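PDB 6IV9: Cas13d from uncultured Ruminococcus sp, which binds a CRISPR RNA and, as a Cas13d effector, uses two HEPN domains in CRISPR RNA maturation and target RNA cleavage. Local coordinates for residues E49-S54 and S433-E438; R380-E385 and I442-A447; F409-N414 and N456-I461. The protein carries 2 engineered substitutions. One frame throughout, in Å; residues are numbered along the deposited sequence.

Interaction 1 (E49-S54 and S433-E438); sequences EKKKSS and SMTDDE. With nucleotides of chain B.
Lys51 and Lys52 run past Met434 and Thr435 in a surface contact between two loops, one leading into helix 54-58 and the other into helix 436-464, with the RNA of chain B lying against it. One backbone bond joins them: Lys52 N gives its hydrogen to Met434 O at 3.2 Å, nearly straight at 162°. The same oxygen takes a CA-H...O contact from Lys51 CA, at 3.5 Å. Met434 buries the largest share of surface; its side chain folds back at chi2 (-69°) and chi3 (-67°), putting CE 3.3 Å from Lys52 O and beside Ser54 CB. The aliphatic chain of Lys51 lies obliquely across it. Thr435 is the N-cap of helix 436-464, its OG1 accepting from Glu438 N at 3.1 Å, while its CG2 rests against Lys51 CG and the poorly ordered Glu49 side chain crosses it at about a right angle. An alanine here would probably leave Glu438 N without its cap and open a small gap where CG2 met Lys51. Glu438 reaches back, its OE2 receiving Met434 N from above the carboxylate plane. The RNA is held at three residues: Lys52 NZ bonds O2' of C30 of chain B at 3.0 Å and Arg431 O, Ser53 OG bonds a further phosphate, and Ser54 holds OP1 of A21 of chain B through N (2.8 Å) and OG (3.0 Å). Behind the contact, Ala57 of helix 54-58 packs on Lys52 and Met434, while Ser433, just past helix 420-432, bonds back to Leu430 O and leans on Lys439 and Ile442 of helix 436-464.

Interaction 2 (R380-E385 and I442-A447); sequences REKMLE and IYADEA. With nucleotides of chain B.
Lys382 and Met383 of helix 376-386 meet Tyr443, Ala444 and Ala447 of helix 436-464 where the two segments cross at -67°, their axes 8.6 Å apart. The apolar part centres on Ala447, whose CB touches both Lys382 CB, 3.7 Å away, and Met383 CG, 3.8 Å away. Its small size lets the backbones come close, with the CA atoms of Met383 and Ala447 separated by 5.1 Å. Lys382 contributes carbon only: bent at chi2 (-124°), it brings CD to 3.7 Å from Ala444 N and to 3.9 Å from Tyr443 CB, lying at about a right angle to the tyrosine side chain. The ammonium end has a long, weak ion pair with Glu440. No hydrogen bond passes between the two segments. The polar part belongs to Tyr443, whose OH donates to OP1 of C32 of chain B at 2.7 Å, the phosphate oxygen lying in the ring plane at its edge; the same hydroxyl accepts from Ser375 N. Carbon-to-carbon packing therefore sets the spacing of the helices, and a tyrosine from within that packing carries the contact on to the RNA backbone, a phosphate interaction that does not read the base.

Interaction 3 (F409-N414 and N456-I461); sequences FLLFCN and NDFENI
Leu410 is the bump of this contact: its CD1 reaches from helix 400-418 into a shallow hollow on helix 436-464 formed by Asp457, Phe458 and Ile461. The two segments run roughly antiparallel, at 149°, but their axes stay 12.0 Å apart, so backbones are well separated and the gap is bridged by side chains. Leu410 is suited to that span. Its CG is anti to the carbonyl carbon and chi2 of -176° carries CD1 outward, fully extended. There the methyl meets three walls. Asp457 CB forms one at 3.7 Å, the aspartate offering its carbon to the leucine. Ile461 forms another, one turn further on, its CD1 meeting Leu410 CD1 tip to tip at 3.8 Å. The third is the rim of the Phe458 ring: CE1 lies 4.0 Å from the methyl, which sits at the ring edge, near its plane. Phe458 is also a bump in the reverse direction, pushing its ring toward helix 400-418 until CZ comes 4.3 Å from Leu411 CD2, an oblique approach and the looser of its two contacts. Neighbours finish the hollow: Met347 of helix 338-347 packs on Asp457 and Ile461, Met407 on Phe458 and Ile461, and Met383 of helix 376-386 touches both Leu411 and Phe458. Helix 436-464 is kinked at this point, the backbone N of Asn456 and Asp457 lacking a bond to the preceding turn. A polar tie joins the same two helices, Asn414 OD1 bonded to Lys453 NZ, and Glu459 forms a salt bridge with Arg390. Between the two segments themselves the chemistry is methyl, methylene and ring-edge carbon, with no hydrogen bond, so this part of the pairing rests on the fit of shapes and on burial.

Overall arrangement
All three contacts use helix 436-464, from its capped start in interaction 1, through interaction 2, to the turn at 456-461 in interaction 3. Interaction 1 is a surface contact, mostly of loop, mixing a backbone bond and RNA-binding groups with the packing of Met434; the other two are buried helix pairings without a hydrogen bond across them. Interaction 2 is intermediate, apolar between its helices yet reaching a phosphate through Tyr443, whereas interaction 3 keeps its nearest atom about 10 Å from the nucleic acid. Interactions 2 and 3 form continuous packing, Met383 CE lying 3.6 Å from Phe458 CE2. Interactions 1 and 2 touch where Ser433 CB meets Ile442 CD1 at 3.7 Å.

Interaction 1 (E49-S54 and S433-E438)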
loop_
_atom_site.group_PDB
_atom_site.type_symbol
_atom_site.label_atom_id
_atom_site.label_comp_id
_atom_site.label_asym_id
_atom_site.label_seq_id
_atom_site.Cartn_x
_atom_site.Cartn_y
_atom_site.Cartn_z
ATOM N N GLU A 49 22.422 -17.187 -8.585
ATOM C CA GLU A 49 21.775 -15.891 -8.931
ATOM C C GLU A 49 20.423 -16.165 -9.613
ATOM O O GLU A 49 20.353 -17.049 -10.477
ATOM C CB GLU A 49 22.733 -15.007 -9.745
ATOM C CG GLU A 49 22.160 -13.639 -10.083
ATOM C CD GLU A 49 23.109 -12.452 -10.208
ATOM O OE1 GLU A 49 22.685 -11.321 -9.888
ATOM O OE2 GLU A 49 24.247 -12.651 -10.666
ATOM N N LYS A 50 19.368 -15.505 -9.151
ATOM C CA LYS A 50 18.061 -15.765 -9.794
ATOM C C LYS A 50 18.085 -15.170 -11.204
ATOM O O LYS A 50 18.513 -14.033 -11.368
ATOM C CB LYS A 50 16.873 -15.252 -8.979
ATOM C CG LYS A 50 15.521 -15.717 -9.505
ATOM C CD LYS A 50 14.727 -16.536 -8.506
ATOM C CE LYS A 50 13.228 -16.475 -8.704
ATOM N NZ LYS A 50 12.725 -17.634 -9.479
ATOM N N LYS A 51 17.598 -15.940 -12.165
ATOM C CA LYS A 51 17.533 -15.507 -13.574
ATOM C C LYS A 51 16.059 -15.308 -13.925
ATOM O O LYS A 51 15.203 -16.059 -13.471
ATOM C CB LYS A 51 18.149 -16.566 -14.490
ATOM C CG LYS A 51 19.491 -16.213 -15.110
ATOM C CD LYS A 51 19.806 -16.964 -16.387
ATOM C CE LYS A 51 20.958 -16.342 -17.150
ATOM N NZ LYS A 51 20.787 -16.407 -18.622
ATOM N N LYS A 52 15.821 -14.296 -14.741
ATOM C CA LYS A 52 14.503 -13.899 -15.257
ATOM C C LYS A 52 14.069 -14.897 -16.339
ATOM O O LYS A 52 14.858 -15.734 -16.722
ATOM C CB LYS A 52 14.736 -12.520 -15.868
ATOM C CG LYS A 52 13.513 -11.718 -16.264
ATOM C CD LYS A 52 13.790 -10.747 -17.359
ATOM C CE LYS A 52 14.410 -9.473 -16.858
ATOM N NZ LYS A 52 14.317 -8.427 -17.886
ATOM N N SER A 53 12.820 -14.804 -16.746
ATOM C CA SER A 53 12.346 -15.636 -17.860
ATOM C C SER A 53 13.019 -15.114 -19.130
ATOM O O SER A 53 12.915 -13.951 -19.392
ATOM C CB SER A 53 10.856 -15.512 -17.961
ATOM O OG SER A 53 10.418 -15.820 -19.248
ATOM N N SER A 54 13.687 -15.974 -19.888
ATOM C CA SER A 54 14.270 -15.545 -21.183
ATOM C C SER A 54 13.147 -15.232 -22.177
ATOM O O SER A 54 13.360 -14.475 -23.084
ATOM C CB SER A 54 15.263 -16.522 -21.712
ATOM O OG SER A 54 14.620 -17.666 -22.198
ATOM N N SER A 433 18.064 -7.534 -19.859
ATOM C CA SER A 433 18.905 -7.993 -18.731
ATOM C C SER A 433 18.309 -9.243 -18.076
ATOM O O SER A 433 17.113 -9.327 -17.957
ATOM C CB SER A 433 19.164 -6.894 -17.753
ATOM O OG SER A 433 17.997 -6.538 -17.067
ATOM N N MET A 434 19.158 -10.186 -17.691
ATOM C CA MET A 434 18.656 -11.455 -17.121
ATOM C C MET A 434 18.895 -11.538 -15.615
ATOM O O MET A 434 18.387 -12.444 -15.018
ATOM C CB MET A 434 19.328 -12.642 -17.806
ATOM C CG MET A 434 18.955 -12.757 -19.245
ATOM S SD MET A 434 17.248 -13.234 -19.378
ATOM C CE MET A 434 17.313 -14.892 -18.720
ATOM N N THR A 435 19.678 -10.630 -15.056
ATOM C CA THR A 435 19.968 -10.682 -13.606
ATOM C C THR A 435 20.012 -9.276 -13.021
ATOM O O THR A 435 20.177 -8.339 -13.767
ATOM C CB THR A 435 21.302 -11.375 -13.323
ATOM O OG1 THR A 435 22.309 -10.476 -13.754
ATOM C CG2 THR A 435 21.461 -12.691 -14.045
ATOM N N ASP A 436 19.898 -9.202 -11.698
ATOM C CA ASP A 436 19.929 -7.931 -10.943
ATOM C C ASP A 436 21.291 -7.283 -11.162
ATOM O O ASP A 436 21.329 -6.098 -11.359
ATOM C CB ASP A 436 19.647 -8.169 -9.460
ATOM C CG ASP A 436 18.180 -8.403 -9.131
ATOM O OD1 ASP A 436 17.357 -8.396 -10.052
ATOM O OD2 ASP A 436 17.869 -8.572 -7.943
ATOM N N ASP A 437 22.359 -8.068 -11.147
ATOM C CA ASP A 437 23.723 -7.515 -11.333
ATOM C C ASP A 437 23.842 -6.881 -12.717
ATOM O O ASP A 437 24.430 -5.813 -12.821
ATOM C CB ASP A 437 24.799 -8.570 -11.085
ATOM C CG ASP A 437 25.053 -8.826 -9.611
ATOM O OD1 ASP A 437 24.133 -8.592 -8.807
ATOM O OD2 ASP A 437 26.166 -9.266 -9.279
ATOM N N GLU A 438 23.304 -7.538 -13.739
ATOM C CA GLU A 438 23.348 -6.975 -15.106
ATOM C C GLU A 438 22.571 -5.660 -15.121
ATOM O O GLU A 438 23.034 -4.727 -15.718
ATOM C CB GLU A 438 22.682 -7.923 -16.090
ATOM C CG GLU A 438 23.609 -8.994 -16.577
ATOM C CD GLU A 438 22.937 -10.076 -17.393
ATOM O OE1 GLU A 438 23.313 -11.234 -17.212
ATOM O OE2 GLU A 438 22.067 -9.748 -18.207
ATOM P P A B 21 13.047 -19.779 -18.957
ATOM O OP1 A B 21 13.696 -18.715 -19.589
ATOM O OP2 A B 21 12.880 -19.756 -17.488
ATOM O "O5'" A B 21 11.646 -19.991 -19.682
ATOM C "C5'" A B 21 10.516 -19.385 -19.190
ATOM C "C4'" A B 21 9.288 -20.110 -19.661
ATOM O "O4'" A B 21 9.287 -21.419 -19.048
ATOM C "C3'" A B 21 8.041 -19.393 -19.151
ATOM O "O3'" A B 21 7.478 -18.582 -20.137
ATOM C "C2'" A B 21 7.094 -20.504 -18.761
ATOM O "O2'" A B 21 6.385 -20.991 -19.872
ATOM C "C1'" A B 21 8.061 -21.604 -18.335
ATOM N N9 A B 21 8.376 -21.765 -16.916
ATOM C C8 A B 21 9.589 -21.621 -16.281
ATOM N N7 A B 21 9.586 -22.040 -15.043
ATOM C C5 A B 21 8.289 -22.501 -14.854
ATOM C C6 A B 21 7.619 -23.016 -13.735
ATOM N N6 A B 21 8.203 -23.261 -12.566
ATOM N N1 A B 21 6.327 -23.358 -13.886
ATOM C C2 A B 21 5.734 -23.140 -15.059
ATOM N N3 A B 21 6.245 -22.643 -16.175
ATOM C C4 A B 21 7.541 -22.339 -16.002
ATOM P P C B 30 8.017 -9.795 -13.388
ATOM O OP1 C B 30 9.182 -10.184 -12.637
ATOM O OP2 C B 30 7.145 -8.691 -12.949
ATOM O "O5'" C B 30 8.417 -9.333 -14.854
ATOM C "C5'" C B 30 9.406 -10.050 -15.603
ATOM C "C4'" C B 30 9.878 -9.200 -16.753
ATOM O "O4'" C B 30 8.795 -8.932 -17.680
ATOM C "C3'" C B 30 10.426 -7.820 -16.467
ATOM O "O3'" C B 30 11.721 -7.894 -15.900
ATOM C "C2'" C B 30 10.436 -7.228 -17.880
ATOM O "O2'" C B 30 11.556 -7.654 -18.647
ATOM C "C1'" C B 30 9.130 -7.792 -18.436
ATOM N N1 C B 30 8.012 -6.843 -18.385
ATOM C C2 C B 30 8.069 -5.799 -19.293
ATOM O O2 C B 30 9.033 -5.750 -20.074
ATOM N N3 C B 30 7.084 -4.875 -19.300
ATOM C C4 C B 30 6.028 -5.017 -18.496
ATOM N N4 C B 30 5.040 -4.148 -18.624
ATOM C C5 C B 30 5.920 -6.109 -17.582
ATOM C C6 C B 30 6.896 -7.032 -17.617
ATOM P P U B 31 12.036 -6.681 -14.827
ATOM O OP1 U B 31 13.427 -6.994 -14.519
ATOM O OP2 U B 31 10.938 -6.460 -13.850
ATOM O "O5'" U B 31 12.001 -5.289 -15.581
ATOM C "C5'" U B 31 12.983 -5.043 -16.621
ATOM C "C4'" U B 31 12.634 -3.736 -17.272
ATOM O "O4'" U B 31 11.389 -3.875 -17.974
ATOM C "C3'" U B 31 12.367 -2.527 -16.370
ATOM O "O3'" U B 31 13.583 -1.980 -15.840
ATOM C "C2'" U B 31 11.642 -1.597 -17.327
ATOM O "O2'" U B 31 12.533 -0.978 -18.218
ATOM C "C1'" U B 31 10.777 -2.595 -18.090
ATOM N N1 U B 31 9.473 -2.679 -17.451
ATOM C C2 U B 31 8.564 -1.707 -17.769
ATOM O O2 U B 31 8.826 -0.790 -18.530
ATOM N N3 U B 31 7.358 -1.839 -17.149
ATOM C C4 U B 31 6.983 -2.826 -16.256
ATOM O O4 U B 31 5.867 -2.792 -15.741
ATOM C C5 U B 31 7.988 -3.789 -15.986
ATOM C C6 U B 31 9.170 -3.681 -16.571
#

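Interaction 2 (R380-E385 and I442-A447)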
loop_
_atom_site.group_PDB
_atom_site.type_symbol
_atom_site.label_atom_id
_atom_site.label_comp_id
_atom_site.label_asym_id
_atom_site.label_seq_id
_atom_site.Cartn_x
_atom_site.Cartn_y
_atom_site.Cartn_z
ATOM N N ARG A 380 20.540 9.139 -11.169
ATOM C CA ARG A 380 21.149 10.250 -10.405
ATOM C C ARG A 380 21.953 9.672 -9.239
ATOM O O ARG A 380 23.048 10.139 -9.003
ATOM C CB ARG A 380 20.069 11.210 -9.912
ATOM C CG ARG A 380 20.584 12.285 -8.974
ATOM C CD ARG A 380 20.210 12.003 -7.546
ATOM N NE ARG A 380 18.772 12.061 -7.414
ATOM C CZ ARG A 380 18.097 11.580 -6.394
ATOM N NH1 ARG A 380 18.735 10.963 -5.423
ATOM N NH2 ARG A 380 16.790 11.727 -6.343
ATOM N N GLU A 381 21.414 8.672 -8.555
ATOM C CA GLU A 381 22.137 8.069 -7.412
ATOM C C GLU A 381 23.457 7.450 -7.891
ATOM O O GLU A 381 24.427 7.588 -7.199
ATOM C CB GLU A 381 21.270 7.024 -6.723
ATOM C CG GLU A 381 20.235 7.607 -5.796
ATOM C CD GLU A 381 19.284 6.568 -5.227
ATOM O OE1 GLU A 381 18.655 6.855 -4.214
ATOM O OE2 GLU A 381 19.176 5.476 -5.805
ATOM N N LYS A 382 23.454 6.751 -9.015
ATOM C CA LYS A 382 24.702 6.156 -9.537
ATOM C C LYS A 382 25.684 7.266 -9.920
ATOM O O LYS A 382 26.864 7.087 -9.692
ATOM C CB LYS A 382 24.412 5.204 -10.695
ATOM C CG LYS A 382 23.528 4.016 -10.341
ATOM C CD LYS A 382 24.146 2.675 -10.659
ATOM C CE LYS A 382 23.546 1.516 -9.892
ATOM N NZ LYS A 382 24.569 0.724 -9.176
ATOM N N MET A 383 25.197 8.355 -10.503
ATOM C CA MET A 383 26.098 9.456 -10.908
ATOM C C MET A 383 26.774 10.021 -9.665
ATOM O O MET A 383 27.965 10.257 -9.705
ATOM C CB MET A 383 25.332 10.583 -11.604
ATOM C CG MET A 383 24.904 10.267 -13.005
ATOM S SD MET A 383 23.621 11.350 -13.620
ATOM C CE MET A 383 24.581 12.738 -14.203
ATOM N N LEU A 384 26.010 10.259 -8.617
ATOM C CA LEU A 384 26.574 10.808 -7.367
ATOM C C LEU A 384 27.509 9.817 -6.682
ATOM O O LEU A 384 28.439 10.263 -6.047
ATOM C CB LEU A 384 25.448 11.272 -6.451
ATOM C CG LEU A 384 24.665 12.457 -6.992
ATOM C CD1 LEU A 384 23.792 13.058 -5.920
ATOM C CD2 LEU A 384 25.599 13.490 -7.565
ATOM N N GLU A 385 27.196 8.530 -6.722
ATOM C CA GLU A 385 28.059 7.546 -6.032
ATOM C C GLU A 385 29.450 7.474 -6.654
ATOM O O GLU A 385 30.412 7.449 -5.922
ATOM C CB GLU A 385 27.495 6.143 -6.190
ATOM C CG GLU A 385 26.314 5.861 -5.308
ATOM C CD GLU A 385 25.569 4.605 -5.719
ATOM O OE1 GLU A 385 24.371 4.511 -5.405
ATOM O OE2 GLU A 385 26.196 3.727 -6.358
ATOM N N ILE A 442 23.850 -1.870 -16.152
ATOM C CA ILE A 442 23.253 -1.015 -17.208
ATOM C C ILE A 442 23.054 0.404 -16.662
ATOM O O ILE A 442 23.348 1.341 -17.363
ATOM C CB ILE A 442 21.974 -1.667 -17.750
ATOM C CG1 ILE A 442 22.307 -2.914 -18.566
ATOM C CG2 ILE A 442 21.167 -0.673 -18.547
ATOM C CD1 ILE A 442 21.221 -3.937 -18.610
ATOM N N TYR A 443 22.563 0.527 -15.436
ATOM C CA TYR A 443 22.362 1.855 -14.819
ATOM C C TYR A 443 23.721 2.540 -14.652
ATOM O O TYR A 443 23.834 3.718 -14.908
ATOM C CB TYR A 443 21.628 1.704 -13.490
ATOM C CG TYR A 443 20.130 1.687 -13.623
ATOM C CD1 TYR A 443 19.421 2.864 -13.703
ATOM C CD2 TYR A 443 19.425 0.504 -13.703
ATOM C CE1 TYR A 443 18.051 2.875 -13.834
ATOM C CE2 TYR A 443 18.049 0.493 -13.840
ATOM C CZ TYR A 443 17.359 1.686 -13.901
ATOM O OH TYR A 443 16.016 1.718 -14.035
ATOM N N ALA A 444 24.716 1.778 -14.217
ATOM C CA ALA A 444 26.065 2.336 -14.016
ATOM C C ALA A 444 26.644 2.825 -15.350
ATOM O O ALA A 444 27.149 3.929 -15.382
ATOM C CB ALA A 444 26.927 1.296 -13.363
ATOM N N ASP A 445 26.529 2.049 -16.421
ATOM C CA ASP A 445 27.077 2.481 -17.732
ATOM C C ASP A 445 26.360 3.753 -18.187
ATOM O O ASP A 445 27.015 4.641 -18.679
ATOM C CB ASP A 445 26.970 1.380 -18.783
ATOM C CG ASP A 445 27.829 0.170 -18.483
ATOM O OD1 ASP A 445 28.756 0.298 -17.693
ATOM O OD2 ASP A 445 27.540 -0.887 -19.028
ATOM N N GLU A 446 25.046 3.812 -18.018
ATOM C CA GLU A 446 24.268 5.005 -18.421
ATOM C C GLU A 446 24.704 6.217 -17.590
ATOM O O GLU A 446 24.811 7.275 -18.148
ATOM C CB GLU A 446 22.768 4.764 -18.320
ATOM C CG GLU A 446 21.952 5.814 -19.024
ATOM C CD GLU A 446 21.939 5.781 -20.540
ATOM O OE1 GLU A 446 22.567 4.904 -21.105
ATOM O OE2 GLU A 446 21.281 6.619 -21.135
ATOM N N ALA A 447 24.956 6.024 -16.302
ATOM C CA ALA A 447 25.372 7.122 -15.401
ATOM C C ALA A 447 26.706 7.704 -15.880
ATOM O O ALA A 447 26.892 8.896 -15.799
ATOM C CB ALA A 447 25.472 6.621 -13.993
ATOM P P C B 32 13.617 -1.340 -14.417
ATOM O OP1 C B 32 14.951 -0.710 -14.159
ATOM O OP2 C B 32 13.114 -2.324 -13.463
ATOM O "O5'" C B 32 12.581 -0.182 -14.662
ATOM C "C5'" C B 32 11.807 0.444 -13.629
ATOM C "C4'" C B 32 10.742 1.276 -14.254
ATOM O "O4'" C B 32 9.794 0.411 -14.911
ATOM C "C3'" C B 32 9.907 2.055 -13.263
ATOM O "O3'" C B 32 10.527 3.293 -12.938
ATOM C "C2'" C B 32 8.617 2.249 -14.026
ATOM O "O2'" C B 32 8.669 3.310 -14.955
ATOM C "C1'" C B 32 8.478 0.903 -14.720
ATOM N N1 C B 32 7.719 -0.087 -13.924
ATOM C C2 C B 32 6.352 0.111 -13.741
ATOM O O2 C B 32 5.833 1.135 -14.193
ATOM N N3 C B 32 5.637 -0.814 -13.069
ATOM C C4 C B 32 6.235 -1.911 -12.601
ATOM N N4 C B 32 5.483 -2.807 -11.959
ATOM C C5 C B 32 7.615 -2.177 -12.838
ATOM C C6 C B 32 8.316 -1.241 -13.496
#

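Interaction 3 (F409-N414 and N456-I461)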
loop_
_atom_site.group_PDB
_atom_site.type_symbol
_atom_site.label_atom_id
_atom_site.label_comp_id
_atom_site.label_asym_id
_atom_site.label_seq_id
_atom_site.Cartn_x
_atom_site.Cartn_y
_atom_site.Cartn_z
ATOM N N PHE A 409 15.419 16.789 -12.664
ATOM C CA PHE A 409 14.726 17.521 -13.749
ATOM C C PHE A 409 15.575 17.548 -15.023
ATOM O O PHE A 409 15.021 17.365 -16.076
ATOM C CB PHE A 409 14.359 18.932 -13.316
ATOM C CG PHE A 409 13.538 19.647 -14.350
ATOM C CD1 PHE A 409 12.205 19.339 -14.534
ATOM C CD2 PHE A 409 14.110 20.595 -15.173
ATOM C CE1 PHE A 409 11.447 19.996 -15.486
ATOM C CE2 PHE A 409 13.356 21.241 -16.134
ATOM C CZ PHE A 409 12.030 20.942 -16.285
ATOM N N LEU A 410 16.874 17.780 -14.898
ATOM C CA LEU A 410 17.749 17.805 -16.091
ATOM C C LEU A 410 17.724 16.428 -16.754
ATOM O O LEU A 410 17.616 16.364 -17.949
ATOM C CB LEU A 410 19.170 18.110 -15.633
ATOM C CG LEU A 410 19.439 19.532 -15.167
ATOM C CD1 LEU A 410 20.906 19.690 -14.840
ATOM C CD2 LEU A 410 19.018 20.533 -16.219
ATOM N N LEU A 411 17.833 15.370 -15.962
ATOM C CA LEU A 411 17.805 13.992 -16.512
ATOM C C LEU A 411 16.444 13.720 -17.155
ATOM O O LEU A 411 16.404 13.122 -18.193
ATOM C CB LEU A 411 18.047 13.016 -15.366
ATOM C CG LEU A 411 19.404 13.131 -14.683
ATOM C CD1 LEU A 411 19.606 11.982 -13.725
ATOM C CD2 LEU A 411 20.512 13.171 -15.711
ATOM N N PHE A 412 15.376 14.159 -16.511
ATOM C CA PHE A 412 14.016 13.918 -17.040
ATOM C C PHE A 412 13.868 14.570 -18.416
ATOM O O PHE A 412 13.451 13.928 -19.344
ATOM C CB PHE A 412 13.015 14.569 -16.093
ATOM C CG PHE A 412 11.635 14.800 -16.645
ATOM C CD1 PHE A 412 10.929 13.785 -17.257
ATOM C CD2 PHE A 412 11.025 16.030 -16.515
ATOM C CE1 PHE A 412 9.659 14.005 -17.750
ATOM C CE2 PHE A 412 9.754 16.244 -17.004
ATOM C CZ PHE A 412 9.077 15.233 -17.622
ATOM N N CYS A 413 14.272 15.823 -18.533
ATOM C CA CYS A 413 14.169 16.556 -19.817
ATOM C C CYS A 413 15.039 15.883 -20.883
ATOM O O CYS A 413 14.641 15.817 -22.021
ATOM C CB CYS A 413 14.536 18.016 -19.614
ATOM S SG CYS A 413 13.267 18.914 -18.696
ATOM N N ASN A 414 16.172 15.354 -20.476
ATOM C CA ASN A 414 17.097 14.700 -21.422
ATOM C C ASN A 414 16.404 13.523 -22.098
ATOM O O ASN A 414 16.541 13.393 -23.294
ATOM C CB ASN A 414 18.290 14.132 -20.675
ATOM C CG ASN A 414 19.267 13.458 -21.601
ATOM O OD1 ASN A 414 19.914 14.116 -22.391
ATOM N ND2 ASN A 414 19.363 12.152 -21.513
ATOM N N ASN A 456 29.097 19.562 -15.675
ATOM C CA ASN A 456 29.159 21.027 -15.449
ATOM C C ASN A 456 27.823 21.529 -14.906
ATOM O O ASN A 456 27.832 22.390 -14.040
ATOM C CB ASN A 456 29.619 21.773 -16.696
ATOM C CG ASN A 456 30.962 21.295 -17.198
ATOM O OD1 ASN A 456 31.809 20.871 -16.428
ATOM N ND2 ASN A 456 31.160 21.362 -18.496
ATOM N N ASP A 457 26.718 21.009 -15.434
ATOM C CA ASP A 457 25.371 21.419 -14.966
ATOM C C ASP A 457 25.209 21.038 -13.491
ATOM O O ASP A 457 24.685 21.840 -12.733
ATOM C CB ASP A 457 24.284 20.770 -15.819
ATOM C CG ASP A 457 24.058 21.444 -17.159
ATOM O OD1 ASP A 457 24.406 22.605 -17.297
ATOM O OD2 ASP A 457 23.530 20.799 -18.044
ATOM N N PHE A 458 25.620 19.831 -13.114
ATOM C CA PHE A 458 25.477 19.408 -11.701
ATOM C C PHE A 458 26.336 20.286 -10.792
ATOM O O PHE A 458 25.895 20.626 -9.719
ATOM C CB PHE A 458 25.780 17.924 -11.519
ATOM C CG PHE A 458 24.644 17.012 -11.890
ATOM C CD1 PHE A 458 23.739 17.380 -12.860
ATOM C CD2 PHE A 458 24.487 15.789 -11.277
ATOM C CE1 PHE A 458 22.701 16.544 -13.221
ATOM C CE2 PHE A 458 23.449 14.954 -11.639
ATOM C CZ PHE A 458 22.562 15.335 -12.610
ATOM N N GLU A 459 27.549 20.606 -11.221
ATOM C CA GLU A 459 28.428 21.467 -10.393
ATOM C C GLU A 459 27.771 22.837 -10.240
ATOM O O GLU A 459 27.813 23.395 -9.160
ATOM C CB GLU A 459 29.813 21.569 -11.024
ATOM C CG GLU A 459 30.861 20.818 -10.243
ATOM C CD GLU A 459 31.836 19.988 -11.052
ATOM O OE1 GLU A 459 32.171 20.394 -12.178
ATOM O OE2 GLU A 459 32.270 18.942 -10.538
ATOM N N ASN A 460 27.166 23.328 -11.309
ATOM C CA ASN A 460 26.492 24.646 -11.274
ATOM C C ASN A 460 25.359 24.602 -10.248
ATOM O O ASN A 460 25.224 25.536 -9.471
ATOM C CB ASN A 460 25.915 24.990 -12.643
ATOM C CG ASN A 460 25.405 26.410 -12.699
ATOM O OD1 ASN A 460 25.959 27.285 -12.061
ATOM N ND2 ASN A 460 24.344 26.644 -13.443
ATOM N N ILE A 461 24.580 23.525 -10.251
ATOM C CA ILE A 461 23.450 23.422 -9.295
ATOM C C ILE A 461 24.006 23.444 -7.877
ATOM O O ILE A 461 23.499 24.192 -7.085
ATOM C CB ILE A 461 22.684 22.108 -9.518
ATOM C CG1 ILE A 461 21.804 22.133 -10.762
ATOM C CG2 ILE A 461 21.892 21.760 -8.277
ATOM C CD1 ILE A 461 21.357 20.784 -11.199
#